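Local coordinates for Lin2891 protein (Listeria innocua, PDB 3DB0) that is a putative pyridoxamine 5'-phosphate oxidase with a split-barrel fold that probably binds FMN, at residues B[92-95]-B[96-99]. Numbering follows the deposited sequence. Where two conformers were deposited one is given.
Sequences IKER and IWEN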
ATOM      1  N   ILE B  92       7.820 -16.766  14.167  1.00 24.44           N
ATOM      2  CA  ILE B  92       7.061 -15.529  13.878  1.00 25.61           C
ATOM      3  C   ILE B  92       7.958 -14.587  13.073  1.00 26.70           C
ATOM      4  O   ILE B  92       7.530 -13.967  12.099  1.00 25.04           O
ATOM      5  CB  ILE B  92       6.548 -14.818  15.161  1.00 26.67           C
ATOM      6  CG1 ILE B  92       5.457 -15.638  15.844  1.00 27.27           C
ATOM      7  CG2 ILE B  92       5.997 -13.448  14.795  1.00 20.52           C
ATOM      8  CD1 ILE B  92       4.962 -15.054  17.232  1.00 24.64           C
ATOM      9  N   LYS B  93       9.231 -14.534  13.439  1.00 25.93           N
ATOM     10  CA  LYS B  93      10.158 -13.683  12.707  1.00 28.64           C
ATOM     11  C   LYS B  93      10.281 -14.103  11.247  1.00 27.15           C
ATOM     12  O   LYS B  93      10.347 -13.249  10.377  1.00 24.46           O
ATOM     13  CB  LYS B  93      11.554 -13.708  13.332  1.00 29.23           C
ATOM     14  CG  LYS B  93      11.611 -13.035  14.719  1.00 35.47           C
ATOM     15  CD  LYS B  93      12.956 -13.264  15.378  1.00 38.72           C
ATOM     16  CE  LYS B  93      14.073 -12.711  14.541  1.00 42.97           C
ATOM     17  NZ  LYS B  93      15.372 -13.211  15.049  1.00 46.31           N
ATOM     18  N   GLU B  94      10.366 -15.411  11.020  1.00 24.10           N
ATOM     19  CA  GLU B  94      10.552 -15.999   9.665  1.00 26.65           C
ATOM     20  C   GLU B  94       9.311 -15.823   8.834  1.00 27.21           C
ATOM     21  O   GLU B  94       9.373 -15.538   7.634  1.00 25.60           O
ATOM     22  CB  GLU B  94      10.882 -17.490   9.746  1.00 25.01           C
ATOM     23  CG  GLU B  94      10.982 -18.204   8.363  1.00 34.20           C
ATOM     24  CD  GLU B  94      12.111 -17.674   7.509  1.00 35.65           C
ATOM     25  OE1 GLU B  94      13.080 -17.192   8.104  1.00 46.70           O
ATOM     26  OE2 GLU B  94      12.036 -17.728   6.252  1.00 35.98           O
ATOM     27  N   ARG B  95       8.168 -15.970   9.482  1.00 27.12           N
ATOM     28  CA  ARG B  95       6.917 -15.753   8.803  1.00 28.00           C
ATOM     29  C   ARG B  95       6.769 -14.294   8.315  1.00 27.43           C
ATOM     30  O   ARG B  95       6.386 -14.060   7.207  1.00 26.23           O
ATOM     31  CB  ARG B  95       5.759 -16.140   9.713  1.00 29.52           C
ATOM     32  CG  ARG B  95       4.412 -15.943   9.064  1.00 33.03           C
ATOM     33  CD  ARG B  95       4.345 -16.649   7.734  1.00 36.10           C
ATOM     34  NE  ARG B  95       4.449 -18.112   7.843  1.00 44.98           N
ATOM     35  CZ  ARG B  95       3.401 -18.907   8.070  1.00 45.17           C
ATOM     36  NH1 ARG B  95       2.183 -18.385   8.215  1.00 47.64           N
ATOM     37  NH2 ARG B  95       3.566 -20.209   8.163  1.00 43.33           N
ATOM     38  N   ILE B  96       7.010 -13.333   9.193  1.00 24.35           N
ATOM     39  CA  ILE B  96       6.971 -11.944   8.867  1.00 24.04           C
ATOM     40  C   ILE B  96       8.008 -11.664   7.743  1.00 24.16           C
ATOM     41  O   ILE B  96       7.721 -10.938   6.793  1.00 24.92           O
ATOM     42  CB  ILE B  96       7.264 -11.079  10.083  1.00 26.27           C
ATOM     43  CG1 ILE B  96       6.159 -11.203  11.195  1.00 28.97           C
ATOM     44  CG2 ILE B  96       7.522  -9.626   9.677  1.00 24.84           C
ATOM     45  CD1 ILE B  96       4.809 -10.858  10.736  1.00 34.68           C
ATOM     46  N   TRP B  97       9.211 -12.238   7.862  1.00 23.39           N
ATOM     47  CA  TRP B  97      10.258 -12.055   6.857  1.00 21.32           C
ATOM     48  C   TRP B  97       9.749 -12.478   5.479  1.00 24.82           C
ATOM     49  O   TRP B  97       9.902 -11.771   4.477  1.00 22.90           O
ATOM     50  CB  TRP B  97      11.563 -12.800   7.263  1.00 24.68           C
ATOM     51  CG  TRP B  97      12.608 -12.875   6.179  1.00 26.84           C
ATOM     52  CD1 TRP B  97      13.026 -14.010   5.521  1.00 30.90           C
ATOM     53  CD2 TRP B  97      13.335 -11.777   5.565  1.00 28.62           C
ATOM     54  NE1 TRP B  97      13.977 -13.688   4.580  1.00 35.51           N
ATOM     55  CE2 TRP B  97      14.173 -12.330   4.575  1.00 25.02           C
ATOM     56  CE3 TRP B  97      13.377 -10.403   5.772  1.00 27.30           C
ATOM     57  CZ2 TRP B  97      15.031 -11.548   3.807  1.00 33.32           C
ATOM     58  CZ3 TRP B  97      14.225  -9.633   4.973  1.00 31.13           C
ATOM     59  CH2 TRP B  97      15.019 -10.201   4.018  1.00 30.56           C
ATOM     60  N   GLU B  98       9.114 -13.636   5.434  1.00 26.97           N
ATOM     61  CA  GLU B  98       8.604 -14.204   4.200  1.00 26.44           C
ATOM     62  C   GLU B  98       7.465 -13.374   3.634  1.00 28.96           C
ATOM     63  O   GLU B  98       7.314 -13.251   2.419  1.00 29.19           O
ATOM     64  CB  GLU B  98       8.170 -15.674   4.434  1.00 29.88           C
ATOM     65  CG  GLU B  98       9.349 -16.588   4.593  1.00 26.25           C
ATOM     66  CD  GLU B  98       8.995 -17.994   5.010  1.00 33.38           C
ATOM     67  OE1 GLU B  98       7.803 -18.360   4.966  1.00 45.27           O
ATOM     68  OE2 GLU B  98       9.919 -18.708   5.424  1.00 31.96           O
ATOM     69  N   ASN B  99       6.660 -12.786   4.504  0.50 29.09           N
ATOM     70  CA  ASN B  99       5.566 -11.942   4.027  0.50 30.24           C
ATOM     71  C   ASN B  99       6.113 -10.625   3.460  0.50 28.65           C
ATOM     72  O   ASN B  99       5.748 -10.192   2.374  0.50 26.77           O
ATOM     73  CB  ASN B  99       4.557 -11.676   5.129  0.50 29.92           C
ATOM     74  CG  ASN B  99       3.427 -10.800   4.667  0.50 30.69           C
ATOM     75  OD1 ASN B  99       3.642  -9.725   4.085  0.50 29.64           O
ATOM     76  ND2 ASN B  99       2.211 -11.239   4.928  0.50 29.51           N
TER
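Ile96, Trp97, Glu98 and Asn99 each donate their backbone N-H to the carbonyl four residues back, Ile92 through Arg95, in regular alpha-helical fashion; the Ile96 N to Ile92 O bond, at 3.0 Å, is almost straight (174°). One turn apart on the outer side, the Glu94 and Glu98 carboxylates meet with their OE2 atoms 2.5 Å from each other and their planes turned 70° apart. Two acids so near would repel if both were charged, so one of the two groups probably holds a proton and donates it to the other. Glu94 reaches this position because its CG lies anti to the backbone N (chi1 175°) and the chain then bends at chi2, whereas Glu98 runs extended beyond CG. Glu94 OE2 also lies at the edge of the Trp97 indole, in its plane, 3.9 Å from CD1. The carboxylate of Asp109, close to Glu94 OE1, could raise the proton affinity of the pair. Arg95 folds through bends at chi2 and chi3, leaving NE 4.4 Å from Glu98 OE1, beyond a salt bridge, though the opposite charges may still attract weakly. Ile96 is buried against the barrel, a place that suits its branched apolar side chain; Ile92, at the margin, meets it with CG2 4.2 Å from Ile96 CG1. Trp97 is large enough to fill the buried flank, where its rings meet Phe105 and Phe113 and its NE1 is satisfied by the carbonyl of Glu108. One face of helix 90-100 thus packs on the barrel, Ile96 and Asn99 touching Leu38 of strand 29-40 and Ile96 also Phe113 and Val115 of strand 113-126.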